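Local coordinates for protein shikimate kinase (Bacteroides thetaiotaomicron, PDB 3VAA) that probably phosphorylates the 3-hydroxyl group of shikimate with ATP and magnesium, the fifth of seven steps on the way to chorismate, at residues A[44-48]-A[49-53]; A[184-187]-A[188-192]. One frame throughout, in Å; residues are numbered along the deposited sequence.

Contact 1: residues A[44-48]-A[49-53]; sequences AFARK and LNVPF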
ATOM      1  N   ALA A  44       0.199  11.863  -5.045  1.00 31.32           N
ATOM      2  CA  ALA A  44       1.097  12.783  -5.751  1.00 32.47           C
ATOM      3  C   ALA A  44       1.465  12.246  -7.130  1.00 32.16           C
ATOM      4  O   ALA A  44       1.579  13.013  -8.095  1.00 35.26           O
ATOM      5  CB  ALA A  44       2.360  13.061  -4.922  1.00 32.74           C
ATOM      6  N   PHE A  45       1.621  10.926  -7.224  1.00 31.06           N
ATOM      7  CA  PHE A  45       1.959  10.270  -8.488  1.00 30.97           C
ATOM      8  C   PHE A  45       0.779  10.389  -9.438  1.00 31.53           C
ATOM      9  O   PHE A  45       0.951  10.762 -10.602  1.00 32.38           O
ATOM     10  CB  PHE A  45       2.333   8.788  -8.254  1.00 30.98           C
ATOM     11  CG  PHE A  45       3.017   8.129  -9.440  1.00 32.81           C
ATOM     12  CD1 PHE A  45       4.149   8.695 -10.000  1.00 36.44           C
ATOM     13  CD2 PHE A  45       2.586   6.903  -9.929  1.00 35.60           C
ATOM     14  CE1 PHE A  45       4.804   8.097 -11.088  1.00 38.30           C
ATOM     15  CE2 PHE A  45       3.247   6.289 -11.003  1.00 36.04           C
ATOM     16  CZ  PHE A  45       4.364   6.899 -11.576  1.00 37.49           C
ATOM     17  N   ALA A  46      -0.425  10.104  -8.935  1.00 31.00           N
ATOM     18  CA  ALA A  46      -1.640  10.188  -9.755  1.00 31.87           C
ATOM     19  C   ALA A  46      -1.838  11.604 -10.274  1.00 34.22           C
ATOM     20  O   ALA A  46      -2.143  11.797 -11.451  1.00 36.19           O
ATOM     21  CB  ALA A  46      -2.869   9.716  -8.971  1.00 32.41           C
ATOM     22  N   ARG A  47      -1.668  12.583  -9.388  1.00 35.69           N
ATOM     23  CA  ARG A  47      -1.767  13.994  -9.774  1.00 39.22           C
ATOM     24  C   ARG A  47      -0.810  14.311 -10.929  1.00 40.16           C
ATOM     25  O   ARG A  47      -1.202  14.952 -11.917  1.00 43.53           O
ATOM     26  CB  ARG A  47      -1.523  14.929  -8.572  1.00 39.76           C
ATOM     27  CG  ARG A  47      -2.785  15.212  -7.735  1.00 47.44           C
ATOM     28  CD  ARG A  47      -2.611  16.325  -6.652  1.00 55.88           C
ATOM     29  NE  ARG A  47      -2.033  15.794  -5.409  1.00 60.67           N
ATOM     30  CZ  ARG A  47      -0.764  15.921  -5.008  1.00 64.32           C
ATOM     31  NH1 ARG A  47      -0.390  15.358  -3.855  1.00 64.37           N
ATOM     32  NH2 ARG A  47       0.132  16.599  -5.727  1.00 65.53           N
ATOM     33  N   LYS A  48       0.429  13.841 -10.802  1.00 39.32           N
ATOM     34  CA  LYS A  48       1.472  14.033 -11.817  1.00 41.76           C
ATOM     35  C   LYS A  48       1.065  13.415 -13.161  1.00 42.95           C
ATOM     36  O   LYS A  48       1.267  14.027 -14.215  1.00 45.69           O
ATOM     37  CB  LYS A  48       2.781  13.377 -11.342  1.00 41.47           C
ATOM     38  CG  LYS A  48       4.011  13.691 -12.196  1.00 46.17           C
ATOM     39  CD  LYS A  48       4.395  15.151 -12.073  1.00 48.19           C
ATOM     40  CE  LYS A  48       5.737  15.445 -12.724  1.00 51.50           C
ATOM     41  NZ  LYS A  48       6.135  16.850 -12.481  1.00 54.54           N
ATOM     42  N   LEU A  49       0.510  12.198 -13.114  1.00 40.71           N
ATOM     43  CA  LEU A  49       0.058  11.498 -14.319  1.00 42.70           C
ATOM     44  C   LEU A  49      -1.320  11.981 -14.799  1.00 43.54           C
ATOM     45  O   LEU A  49      -1.762  11.622 -15.882  1.00 45.02           O
ATOM     46  CB  LEU A  49      -0.009   9.986 -14.068  1.00 40.89           C
ATOM     47  CG  LEU A  49       1.286   9.245 -13.735  1.00 41.78           C
ATOM     48  CD1 LEU A  49       1.000   7.768 -13.513  1.00 43.34           C
ATOM     49  CD2 LEU A  49       2.300   9.422 -14.846  1.00 44.96           C
ATOM     50  N   ASN A  50      -1.982  12.786 -13.977  1.00 43.28           N
ATOM     51  CA  ASN A  50      -3.322  13.287 -14.247  1.00 43.74           C
ATOM     52  C   ASN A  50      -4.334  12.139 -14.390  1.00 42.79           C
ATOM     53  O   ASN A  50      -5.143  12.105 -15.317  1.00 43.97           O
ATOM     54  CB  ASN A  50      -3.346  14.219 -15.477  1.00 48.51           C
ATOM     55  CG  ASN A  50      -4.585  15.095 -15.520  1.00 51.18           C
ATOM     56  OD1 ASN A  50      -4.953  15.618 -16.571  1.00 57.82           O
ATOM     57  ND2 ASN A  50      -5.240  15.254 -14.372  1.00 53.46           N
ATOM     58  N   VAL A  51      -4.248  11.179 -13.479  1.00 38.99           N
ATOM     59  CA  VAL A  51      -5.191  10.056 -13.431  1.00 38.01           C
ATOM     60  C   VAL A  51      -5.722   9.998 -11.999  1.00 36.91           C
ATOM     61  O   VAL A  51      -5.088  10.537 -11.081  1.00 36.52           O
ATOM     62  CB  VAL A  51      -4.540   8.715 -13.806  1.00 36.76           C
ATOM     63  CG1 VAL A  51      -3.991   8.747 -15.227  1.00 37.44           C
ATOM     64  CG2 VAL A  51      -3.450   8.353 -12.816  1.00 34.66           C
ATOM     65  N   PRO A  52      -6.888   9.373 -11.794  1.00 37.55           N
ATOM     66  CA  PRO A  52      -7.404   9.295 -10.433  1.00 35.94           C
ATOM     67  C   PRO A  52      -6.627   8.328  -9.559  1.00 33.73           C
ATOM     68  O   PRO A  52      -5.994   7.411 -10.066  1.00 31.19           O
ATOM     69  CB  PRO A  52      -8.842   8.786 -10.623  1.00 38.18           C
ATOM     70  CG  PRO A  52      -8.911   8.257 -11.993  1.00 39.24           C
ATOM     71  CD  PRO A  52      -7.892   8.977 -12.794  1.00 38.91           C
ATOM     72  N   PHE A  53      -6.686   8.550  -8.250  1.00 33.27           N
ATOM     73  CA  PHE A  53      -6.062   7.669  -7.261  1.00 30.63           C
ATOM     74  C   PHE A  53      -7.168   6.933  -6.526  1.00 30.19           C
ATOM     75  O   PHE A  53      -8.155   7.550  -6.100  1.00 30.93           O
ATOM     76  CB  PHE A  53      -5.254   8.485  -6.253  1.00 31.52           C
ATOM     77  CG  PHE A  53      -4.813   7.707  -5.056  1.00 28.38           C
ATOM     78  CD1 PHE A  53      -3.691   6.895  -5.119  1.00 31.53           C
ATOM     79  CD2 PHE A  53      -5.495   7.809  -3.850  1.00 29.90           C
ATOM     80  CE1 PHE A  53      -3.279   6.184  -4.020  1.00 30.17           C
ATOM     81  CE2 PHE A  53      -5.086   7.080  -2.737  1.00 29.28           C
ATOM     82  CZ  PHE A  53      -3.974   6.288  -2.818  1.00 28.79           C
TER

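Contact 2: residues A[184-187]-A[188-192]; sequences WQIE and SSVQR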
ATOM      1  N   TRP A 184       9.392  18.941  -1.578  1.00 36.44           N
ATOM      2  CA  TRP A 184      10.563  18.698  -2.428  1.00 36.52           C
ATOM      3  C   TRP A 184      10.816  17.198  -2.559  1.00 33.96           C
ATOM      4  O   TRP A 184      11.038  16.686  -3.659  1.00 33.36           O
ATOM      5  CB  TRP A 184      11.819  19.361  -1.841  1.00 36.89           C
ATOM      6  CG  TRP A 184      11.792  20.882  -1.740  1.00 43.30           C
ATOM      7  CD1 TRP A 184      11.354  21.629  -0.682  1.00 45.13           C
ATOM      8  CD2 TRP A 184      12.266  21.820  -2.724  1.00 47.13           C
ATOM      9  NE1 TRP A 184      11.522  22.976  -0.950  1.00 49.92           N
ATOM     10  CE2 TRP A 184      12.074  23.117  -2.196  1.00 50.05           C
ATOM     11  CE3 TRP A 184      12.828  21.687  -4.001  1.00 50.65           C
ATOM     12  CZ2 TRP A 184      12.424  24.278  -2.903  1.00 53.65           C
ATOM     13  CZ3 TRP A 184      13.176  22.849  -4.709  1.00 52.52           C
ATOM     14  CH2 TRP A 184      12.968  24.122  -4.154  1.00 54.28           C
ATOM     15  N   GLN A 185      10.806  16.508  -1.420  1.00 31.94           N
ATOM     16  CA  GLN A 185      11.049  15.063  -1.388  1.00 30.52           C
ATOM     17  C   GLN A 185       9.968  14.285  -2.128  1.00 29.87           C
ATOM     18  O   GLN A 185      10.265  13.328  -2.825  1.00 30.19           O
ATOM     19  CB  GLN A 185      11.116  14.566   0.054  1.00 30.35           C
ATOM     20  CG  GLN A 185      12.318  15.072   0.794  1.00 31.99           C
ATOM     21  CD  GLN A 185      12.318  14.680   2.244  1.00 29.96           C
ATOM     22  OE1 GLN A 185      11.916  13.578   2.607  1.00 30.25           O
ATOM     23  NE2 GLN A 185      12.756  15.605   3.095  1.00 32.75           N
ATOM     24  N   ILE A 186       8.709  14.688  -1.953  1.00 29.55           N
ATOM     25  CA  ILE A 186       7.602  14.010  -2.631  1.00 28.36           C
ATOM     26  C   ILE A 186       7.731  14.228  -4.132  1.00 31.58           C
ATOM     27  O   ILE A 186       7.652  13.268  -4.899  1.00 27.84           O
ATOM     28  CB  ILE A 186       6.229  14.475  -2.123  1.00 27.33           C
ATOM     29  CG1 ILE A 186       6.031  14.048  -0.673  1.00 27.89           C
ATOM     30  CG2 ILE A 186       5.115  13.903  -3.000  1.00 30.29           C
ATOM     31  CD1 ILE A 186       4.798  14.646  -0.026  1.00 29.81           C
ATOM     32  N   GLU A 187       7.981  15.472  -4.556  1.00 33.19           N
ATOM     33  CA  GLU A 187       8.155  15.766  -5.983  1.00 36.01           C
ATOM     34  C   GLU A 187       9.326  14.983  -6.577  1.00 35.67           C
ATOM     35  O   GLU A 187       9.231  14.488  -7.692  1.00 35.83           O
ATOM     36  CB  GLU A 187       8.372  17.276  -6.219  1.00 38.45           C
ATOM     37  CG  GLU A 187       8.685  17.673  -7.680  1.00 44.08           C
ATOM     38  CD  GLU A 187       7.574  17.307  -8.660  1.00 47.99           C
ATOM     39  OE1 GLU A 187       6.425  17.088  -8.217  1.00 52.32           O
ATOM     40  OE2 GLU A 187       7.851  17.249  -9.876  1.00 52.33           O
ATOM     41  N   SER A 188      10.427  14.888  -5.826  1.00 34.53           N
ATOM     42  CA  SER A 188      11.605  14.158  -6.264  1.00 35.18           C
ATOM     43  C   SER A 188      11.288  12.671  -6.439  1.00 33.16           C
ATOM     44  O   SER A 188      11.702  12.032  -7.419  1.00 32.68           O
ATOM     45  CB  SER A 188      12.723  14.312  -5.236  1.00 35.19           C
ATOM     46  OG  SER A 188      13.873  13.646  -5.684  1.00 41.87           O
ATOM     47  N   SER A 189      10.558  12.136  -5.470  1.00 31.57           N
ATOM     48  CA  SER A 189      10.169  10.728  -5.488  1.00 30.88           C
ATOM     49  C   SER A 189       9.251  10.443  -6.653  1.00 31.49           C
ATOM     50  O   SER A 189       9.419   9.444  -7.350  1.00 30.29           O
ATOM     51  CB  SER A 189       9.521  10.333  -4.168  1.00 30.85           C
ATOM     52  OG  SER A 189      10.485  10.379  -3.128  1.00 33.15           O
ATOM     53  N   VAL A 190       8.274  11.318  -6.860  1.00 31.23           N
ATOM     54  CA  VAL A 190       7.368  11.185  -7.996  1.00 31.97           C
ATOM     55  C   VAL A 190       8.149  11.113  -9.310  1.00 32.48           C
ATOM     56  O   VAL A 190       7.872  10.262 -10.155  1.00 32.11           O
ATOM     57  CB  VAL A 190       6.375  12.358  -8.040  1.00 32.04           C
ATOM     58  CG1 VAL A 190       5.724  12.456  -9.406  1.00 35.71           C
ATOM     59  CG2 VAL A 190       5.342  12.208  -6.921  1.00 30.41           C
ATOM     60  N   GLN A 191       9.150  11.987  -9.463  1.00 33.66           N
ATOM     61  CA  GLN A 191       9.970  12.017 -10.674  1.00 35.37           C
ATOM     62  C   GLN A 191      10.791  10.746 -10.860  1.00 34.87           C
ATOM     63  O   GLN A 191      10.907  10.229 -11.968  1.00 35.68           O
ATOM     64  CB  GLN A 191      10.905  13.250 -10.668  1.00 36.82           C
ATOM     65  CG  GLN A 191      10.155  14.592 -10.708  1.00 41.90           C
ATOM     66  CD  GLN A 191      11.076  15.802 -10.560  1.00 51.26           C
ATOM     67  OE1 GLN A 191      12.296  15.658 -10.445  1.00 57.91           O
ATOM     68  NE2 GLN A 191      10.491  16.998 -10.546  1.00 53.71           N
ATOM     69  N   ARG A 192      11.372  10.255  -9.775  1.00 33.89           N
ATOM     70  CA  ARG A 192      12.169   9.044  -9.821  1.00 34.57           C
ATOM     71  C   ARG A 192      11.291   7.827 -10.141  1.00 33.40           C
ATOM     72  O   ARG A 192      11.692   6.918 -10.892  1.00 33.34           O
ATOM     73  CB  ARG A 192      12.847   8.841  -8.482  1.00 34.09           C
ATOM     74  CG  ARG A 192      13.910   7.754  -8.474  1.00 40.72           C
ATOM     75  CD  ARG A 192      14.638   7.713  -7.131  1.00 44.60           C
ATOM     76  NE  ARG A 192      14.976   9.062  -6.653  1.00 47.23           N
ATOM     77  CZ  ARG A 192      14.348   9.719  -5.672  1.00 49.23           C
ATOM     78  NH1 ARG A 192      13.363   9.160  -4.987  1.00 50.70           N
ATOM     79  NH2 ARG A 192      14.734  10.949  -5.348  1.00 52.97           N
TER
HETATM   80  O   HOH W   1      12.510  11.878  -2.603  1.00 49.61           O

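Contact 1: residues A[44-48]-A[49-53]
A46 meets V51 and F53 in the tight half of this turn, just past the helix end. The helix closes with a Schellman motif, N50 being the C-prime residue with positive phi (60°). The chain doubles back there, so that V51 N reaches the carbonyl of A46, with 3.0 Å between V51 N and A46 O, the donor tilted 32° from the carbonyl plane. The companion bond, N50 N to R47 O at 3.1 Å, is weak, its N-H pointing well off the line. Just before the reversal, L49 N still makes an i to i-4 helical bond to F45 O at 2.9 Å.

The reversal brings the loop back across A46, with A46 CB only 3.2 Å from the backbone atom V51 O. Side chains pack on the same methyl: A46 CB stands 3.8 Å from F53 CB and 4.1 Å from V51 CG2. Beside it, L49 reaches back one helical turn to F45. Its CD1 sits over one face of the F45 ring, 4.0 Å from the centroid and displaced toward the rim, a CH-pi contact. F45 swings its ring to this spot because CG lies anti to the backbone N (chi1 -166°), beside the carbonyl carbon.

The other half is loose. R47 and N50 are exposed and meet mainly through backbone atoms, while K48 leads its chain away from the turn to a salt bridge with E187.

On the sheet side, V98 of strand 97-100 receives F45, A46 and V51, and P52 bonds to it through the backbone. F53 opens strand 53-55 close to the predicted magnesium ligand T39 and touches S100, while A44 and K48 face helix 183-196. The segment thus joins the helix after the P-loop to the edge strand of the parallel sheet.

Contact 2: residues A[184-187]-A[188-192]
Backbone hydrogen bonds account for most of what holds W184-E187 to S188-R192, which are successive turns of one helix. S188 N, S189 N, V190 N and Q191 N bond in turn to the carbonyls of W184, Q185, I186 and E187, the i to i-4 pattern of an alpha helix. The V190 N to I186 O bond is short and straight, 2.8 Å with an N-H...O angle of 168°.

Among side chains, one polar i, i+4 pair spans the turn. Q191 NE2 donates to E187 OE2 at 2.7 Å, arriving on the anti side of the carboxylate and slightly out of its plane; carboxylate and amide planes stand 82° apart, nearly perpendicular. E187 CG is anti to the backbone N (chi1 175°) and the chain then bends at chi2, which carries the carboxylate forward along the helix toward Q191. The same OE2 also takes a salt bridge from K48, so two donors grip one oxygen and probably stabilise its charge.

Water adds a third kind of link. It donates to Q185 O at 2.7 Å and lies 2.6 Å from S189 OG, joining that hydroxyl to a carbonyl one turn back. S189 OG is further bonded to E179 O.

Apolar packing between the two turns is light, with I186 CG2 4.3 Å from V190 CG2. These two instead make a shared apolar stripe against helix 38-49, I186 on T40 and A44, V190 on A44 and K48. Around the helix from that stripe, S189 and R192 lie on F175 of strand 173-176, the outermost strand opposite 53-55, so this C-terminal helix packs on both a helix and the sheet.

In the fold
From the N terminus, the chain runs through strand 27-31 and the P-loop into helix 38-49. Contact 1 closes the tight turn at that helix's end and feeds strand 53-55, at one edge of the parallel sheet. The remaining strands and helices follow before contact 2, which closes no loop but spans successive turns of helix 183-196, just after the opposite edge strand, 173-176. The two contacts are in series, neither nested nor crossed, with centres about 13 Å apart. They meet in space where the two helices pack, K48 NZ lying 3.1 Å from E187 OE2. The C-terminal helix is thereby tied to the helix that follows the predicted ATP-binding P-loop.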